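Local atomic coordinates of RNA-dependent RNA Polymerase (Bombyx mori cytoplasmic polyhedrosis virus, PDB entry 6TZ0), a protein that synthesises viral RNA from an RNA template, transcribing plus strands from the double-stranded genome and probably making the complementary minus strands during replication. Residues A[154-159]-A[216-221]; A[577-582]-A[606-611]. All coordinates share one frame; numbering follows the deposited sequence.

Interaction 1 (A[154-159]-A[216-221]); sequences ASLDVW and AIMSGI
M218 and W159 form a Met-aromatic contact where helix 145-160 packs against the C-terminal turn of helix 206-218 in the N-terminal region of the polymerase. The M218 sulfur lies 5.3 Å from the centroid of the W159 five-membered ring and 35° off the ring normal, an oblique approach. The thioether is bent at both chi2 (-78°) and chi3 (100°), turns that carry SD and then CE across to helix 145-160. R16 also meets W159, through a cation-pi contact.

Two of the three apolar contacts meet at the M218 methyl: CE sits 3.6 Å from W159 CB and 3.7 Å from L156 CD2. In the third, that same leucine methyl meets I217 CG2 at 3.8 Å, the L156 and I217 side chains crossing at about a right angle. M218, L156, W159 and I217 thus join the two helices through apolar contacts, with no hydrogen bond between the two segments.

S155 OG lies beside M218 SD, but its hydrogen bond goes to V152 O in its own helix. Beyond M218, a Schellman motif closes the partner helix: G220 adopts a positive phi, G220 N bonds back to I217 O, and I221 N reaches A216 O at 3.1 Å.

Interaction 2 (A[577-582]-A[606-611]); sequences PRFGPY and WQACAL
The aromatic ring of Y582 has A608 CA over one face and P581 CG over the opposite one, the proline atom 3.9 Å above the plane and offset toward the rim. Two further neighbours approach the ring obliquely: Q607 OE1 near CD1, at 3.3 Å, and L611 CD1 by the hydroxyl end. The second flat group, the ring of F579, receives the A608 methyl, also obliquely, with F579 CD2 at 3.8 Å from A608 CB, and it stacks on F498.

This is loop-on-helix packing in the central polymerase domain: the irregular segment 577-582, leading from helix 557-573 to strand 585-591, lies against helix 604-614. A608 has the smallest side chain of those that touch, and its CB meets both aromatic rings, standing 4.1 Å from Y582 CE2. The first bonds of both aromatic side chains head toward the helix; CG of F579 is anti to its backbone N (chi1 169°), CG of Y582 anti to its carbonyl carbon (chi1 -59°).

Q607 extends beyond CG, and its amide plane stands 79° from the Y582 ring. Its NE2 makes a weak hydrogen bond to Y583 O, just past the loop segment, which would help to orient the amide. Helix 464-469 adds I466, which touches both Y582 and L611. At the far end of the tyrosine, the side chains of Y582 and L611 cross at about a right angle, with Y582 OH against both leucine methyls, 3.3 Å from CD1 and 3.6 Å from CD2.

Interaction 1 closes before interaction 2 opens along the chain, and the two lie on opposite sides of its centre, with their own centres 61 Å apart and nearest atoms about 48 Å apart. They share no helix or sheet. Interaction 1 joins helices 145-160 and 206-218 of the N-terminal region. Interaction 2 belongs to the central polymerase domain, where along the chain its segments come before and after strands 585-591 and 598-602, neighbours in a four-stranded antiparallel sheet. Both are removed from the metal-binding aspartates D547, D680 and D681. The two are separate, local packing contacts, helix on helix and loop on helix; helix 774-786, far along the chain, also packs on interaction 1.

Interaction 1 (A[154-159]-A[216-221])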
loop_
_atom_site.group_PDB
_atom_site.type_symbol
_atom_site.label_atom_id
_atom_site.label_comp_id
_atom_site.label_asym_id
_atom_site.label_seq_id
_atom_site.Cartn_x
_atom_site.Cartn_y
_atom_site.Cartn_z
ATOM N N ALA A 154 -21.803 -30.593 -10.318
ATOM C CA ALA A 154 -22.611 -30.632 -11.534
ATOM C C ALA A 154 -21.751 -30.570 -12.788
ATOM O O ALA A 154 -22.011 -31.291 -13.763
ATOM C CB ALA A 154 -23.603 -29.477 -11.531
ATOM N N SER A 155 -20.717 -29.721 -12.772
ATOM C CA SER A 155 -19.811 -29.635 -13.912
ATOM C C SER A 155 -19.049 -30.936 -14.119
ATOM O O SER A 155 -18.910 -31.403 -15.258
ATOM C CB SER A 155 -18.840 -28.477 -13.718
ATOM O OG SER A 155 -17.972 -28.757 -12.641
ATOM N N LEU A 156 -18.572 -31.547 -13.026
ATOM C CA LEU A 156 -17.871 -32.826 -13.132
ATOM C C LEU A 156 -18.786 -33.938 -13.637
ATOM O O LEU A 156 -18.355 -34.791 -14.426
ATOM C CB LEU A 156 -17.275 -33.198 -11.780
ATOM C CG LEU A 156 -16.051 -32.470 -11.248
ATOM C CD1 LEU A 156 -15.970 -32.660 -9.770
ATOM C CD2 LEU A 156 -14.829 -33.082 -11.869
ATOM N N ASP A 157 -20.055 -33.931 -13.211
ATOM C CA ASP A 157 -20.999 -34.956 -13.652
ATOM C C ASP A 157 -21.309 -34.829 -15.134
ATOM O O ASP A 157 -21.370 -35.832 -15.849
ATOM C CB ASP A 157 -22.299 -34.878 -12.855
ATOM C CG ASP A 157 -22.137 -35.327 -11.431
ATOM O OD1 ASP A 157 -21.204 -36.100 -11.151
ATOM O OD2 ASP A 157 -22.971 -34.930 -10.596
ATOM N N VAL A 158 -21.520 -33.601 -15.613
ATOM C CA VAL A 158 -21.868 -33.425 -17.021
ATOM C C VAL A 158 -20.655 -33.678 -17.913
ATOM O O VAL A 158 -20.786 -34.229 -19.013
ATOM C CB VAL A 158 -22.493 -32.035 -17.234
ATOM C CG1 VAL A 158 -22.747 -31.735 -18.697
ATOM C CG2 VAL A 158 -23.796 -31.976 -16.492
ATOM N N TRP A 159 -19.450 -33.350 -17.433
ATOM C CA TRP A 159 -18.264 -33.619 -18.241
ATOM C C TRP A 159 -17.977 -35.114 -18.333
ATOM O O TRP A 159 -17.790 -35.646 -19.433
ATOM C CB TRP A 159 -17.048 -32.893 -17.679
ATOM C CG TRP A 159 -15.832 -32.994 -18.566
ATOM C CD1 TRP A 159 -14.861 -33.948 -18.517
ATOM C CD2 TRP A 159 -15.440 -32.081 -19.597
ATOM N NE1 TRP A 159 -13.914 -33.710 -19.473
ATOM C CE2 TRP A 159 -14.242 -32.566 -20.148
ATOM C CE3 TRP A 159 -15.994 -30.910 -20.119
ATOM C CZ2 TRP A 159 -13.587 -31.920 -21.189
ATOM C CZ3 TRP A 159 -15.343 -30.273 -21.148
ATOM C CH2 TRP A 159 -14.153 -30.777 -21.672
ATOM N N ALA A 216 -9.396 -28.032 -10.264
ATOM C CA ALA A 216 -8.154 -28.567 -10.809
ATOM C C ALA A 216 -8.391 -29.775 -11.705
ATOM O O ALA A 216 -7.653 -29.972 -12.674
ATOM C CB ALA A 216 -7.202 -28.933 -9.676
ATOM N N ILE A 217 -9.397 -30.596 -11.394
ATOM C CA ILE A 217 -9.750 -31.698 -12.289
ATOM C C ILE A 217 -10.356 -31.166 -13.583
ATOM O O ILE A 217 -10.020 -31.635 -14.677
ATOM C CB ILE A 217 -10.700 -32.683 -11.590
ATOM C CG1 ILE A 217 -10.029 -33.333 -10.396
ATOM C CG2 ILE A 217 -11.122 -33.787 -12.530
ATOM C CD1 ILE A 217 -11.010 -34.073 -9.550
ATOM N N MET A 218 -11.240 -30.166 -13.481
ATOM C CA MET A 218 -11.816 -29.528 -14.667
ATOM C C MET A 218 -10.762 -28.838 -15.523
ATOM O O MET A 218 -10.934 -28.707 -16.738
ATOM C CB MET A 218 -12.884 -28.520 -14.239
ATOM C CG MET A 218 -14.211 -29.115 -13.794
ATOM S SD MET A 218 -15.240 -29.646 -15.174
ATOM C CE MET A 218 -14.928 -31.393 -15.167
ATOM N N SER A 219 -9.668 -28.407 -14.907
ATOM C CA SER A 219 -8.560 -27.766 -15.592
ATOM C C SER A 219 -7.692 -28.736 -16.382
ATOM O O SER A 219 -6.930 -28.295 -17.244
ATOM C CB SER A 219 -7.705 -27.046 -14.557
ATOM O OG SER A 219 -8.429 -25.980 -13.974
ATOM N N GLY A 220 -7.773 -30.030 -16.109
ATOM C CA GLY A 220 -6.840 -30.964 -16.691
ATOM C C GLY A 220 -5.525 -31.073 -15.961
ATOM O O GLY A 220 -4.610 -31.734 -16.457
ATOM N N ILE A 221 -5.403 -30.439 -14.798
ATOM C CA ILE A 221 -4.165 -30.484 -14.031
ATOM C C ILE A 221 -4.104 -31.745 -13.180
ATOM O O ILE A 221 -3.092 -32.454 -13.160
ATOM C CB ILE A 221 -4.045 -29.209 -13.181
ATOM C CG1 ILE A 221 -3.928 -27.993 -14.098
ATOM C CG2 ILE A 221 -2.874 -29.291 -12.224
ATOM C CD1 ILE A 221 -4.121 -26.693 -13.402
#

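Interaction 2 (A[577-582]-A[606-611])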
loop_
_atom_site.group_PDB
_atom_site.type_symbol
_atom_site.label_atom_id
_atom_site.label_comp_id
_atom_site.label_asym_id
_atom_site.label_seq_id
_atom_site.Cartn_x
_atom_site.Cartn_y
_atom_site.Cartn_z
ATOM N N PRO A 577 11.945 26.143 -3.108
ATOM C CA PRO A 577 11.238 26.836 -2.035
ATOM C C PRO A 577 9.781 26.406 -1.994
ATOM O O PRO A 577 9.229 25.907 -2.978
ATOM C CB PRO A 577 11.361 28.308 -2.437
ATOM C CG PRO A 577 11.355 28.255 -3.916
ATOM C CD PRO A 577 12.067 26.987 -4.308
ATOM N N ARG A 578 9.176 26.599 -0.820
ATOM C CA ARG A 578 7.733 26.479 -0.598
ATOM C C ARG A 578 7.227 25.065 -0.902
ATOM O O ARG A 578 6.524 24.826 -1.881
ATOM C CB ARG A 578 6.950 27.517 -1.419
ATOM C CG ARG A 578 6.768 28.873 -0.774
ATOM C CD ARG A 578 8.041 29.657 -0.774
ATOM N NE ARG A 578 7.857 31.041 -0.390
ATOM C CZ ARG A 578 8.865 31.878 -0.202
ATOM N NH1 ARG A 578 8.628 33.127 0.134
ATOM N NH2 ARG A 578 10.110 31.457 -0.346
ATOM N N PHE A 579 7.635 24.117 -0.062
ATOM C CA PHE A 579 7.056 22.785 -0.192
ATOM C C PHE A 579 5.787 22.620 0.636
ATOM O O PHE A 579 4.707 22.420 0.083
ATOM C CB PHE A 579 8.080 21.702 0.157
ATOM C CG PHE A 579 7.482 20.334 0.301
ATOM C CD1 PHE A 579 6.835 19.722 -0.758
ATOM C CD2 PHE A 579 7.609 19.640 1.489
ATOM C CE1 PHE A 579 6.288 18.462 -0.615
ATOM C CE2 PHE A 579 7.072 18.381 1.630
ATOM C CZ PHE A 579 6.415 17.791 0.578
ATOM N N GLY A 580 5.883 22.692 1.948
ATOM C CA GLY A 580 4.700 22.507 2.748
ATOM C C GLY A 580 4.375 23.737 3.555
ATOM O O GLY A 580 3.912 24.754 3.040
ATOM N N PRO A 581 4.589 23.640 4.866
ATOM C CA PRO A 581 4.730 24.839 5.689
ATOM C C PRO A 581 6.132 25.417 5.670
ATOM O O PRO A 581 6.402 26.371 6.406
ATOM C CB PRO A 581 4.370 24.324 7.082
ATOM C CG PRO A 581 4.765 22.908 7.060
ATOM C CD PRO A 581 4.516 22.417 5.678
ATOM N N TYR A 582 7.019 24.866 4.850
ATOM C CA TYR A 582 8.429 25.207 4.843
ATOM C C TYR A 582 8.730 26.178 3.718
ATOM O O TYR A 582 8.047 26.205 2.696
ATOM C CB TYR A 582 9.284 23.956 4.678
ATOM C CG TYR A 582 9.056 22.945 5.759
ATOM C CD1 TYR A 582 9.590 23.123 7.019
ATOM C CD2 TYR A 582 8.312 21.804 5.511
ATOM C CE1 TYR A 582 9.383 22.202 8.007
ATOM C CE2 TYR A 582 8.099 20.875 6.493
ATOM C CZ TYR A 582 8.637 21.080 7.740
ATOM O OH TYR A 582 8.429 20.156 8.725
ATOM N N TRP A 606 14.860 20.240 1.709
ATOM C CA TRP A 606 15.888 19.678 2.572
ATOM C C TRP A 606 15.510 19.832 4.040
ATOM O O TRP A 606 15.822 18.960 4.858
ATOM C CB TRP A 606 17.224 20.315 2.185
ATOM C CG TRP A 606 18.450 19.944 2.908
ATOM C CD1 TRP A 606 18.747 18.742 3.460
ATOM C CD2 TRP A 606 19.658 20.699 2.929
ATOM N NE1 TRP A 606 20.025 18.749 3.947
ATOM C CE2 TRP A 606 20.612 19.940 3.620
ATOM C CE3 TRP A 606 20.013 21.968 2.467
ATOM C CZ2 TRP A 606 21.893 20.406 3.870
ATOM C CZ3 TRP A 606 21.284 22.430 2.721
ATOM C CH2 TRP A 606 22.207 21.652 3.414
ATOM N N GLN A 607 14.733 20.870 4.364
ATOM C CA GLN A 607 14.119 20.976 5.686
ATOM C C GLN A 607 13.126 19.849 5.927
ATOM O O GLN A 607 13.129 19.224 6.995
ATOM C CB GLN A 607 13.402 22.314 5.840
ATOM C CG GLN A 607 14.289 23.518 5.844
ATOM C CD GLN A 607 13.502 24.793 5.928
ATOM O OE1 GLN A 607 12.288 24.774 6.064
ATOM N NE2 GLN A 607 14.182 25.914 5.787
ATOM N N ALA A 608 12.267 19.577 4.937
ATOM C CA ALA A 608 11.268 18.520 5.084
ATOM C C ALA A 608 11.911 17.146 5.195
ATOM O O ALA A 608 11.514 16.338 6.041
ATOM C CB ALA A 608 10.292 18.549 3.912
ATOM N N CYS A 609 12.921 16.876 4.370
ATOM C CA CYS A 609 13.574 15.575 4.399
ATOM C C CYS A 609 14.386 15.378 5.670
ATOM O O CYS A 609 14.403 14.278 6.227
ATOM C CB CYS A 609 14.452 15.404 3.165
ATOM S SG CYS A 609 13.513 15.284 1.651
ATOM N N ALA A 610 15.031 16.435 6.169
ATOM C CA ALA A 610 15.793 16.301 7.403
ATOM C C ALA A 610 14.878 16.136 8.606
ATOM O O ALA A 610 15.187 15.367 9.524
ATOM C CB ALA A 610 16.700 17.509 7.583
ATOM N N LEU A 611 13.737 16.830 8.610
ATOM C CA LEU A 611 12.801 16.686 9.715
ATOM C C LEU A 611 12.115 15.331 9.690
ATOM O O LEU A 611 11.791 14.787 10.749
ATOM C CB LEU A 611 11.785 17.828 9.680
ATOM C CG LEU A 611 10.872 18.052 10.885
ATOM C CD1 LEU A 611 10.656 19.529 11.084
ATOM C CD2 LEU A 611 9.531 17.381 10.710
#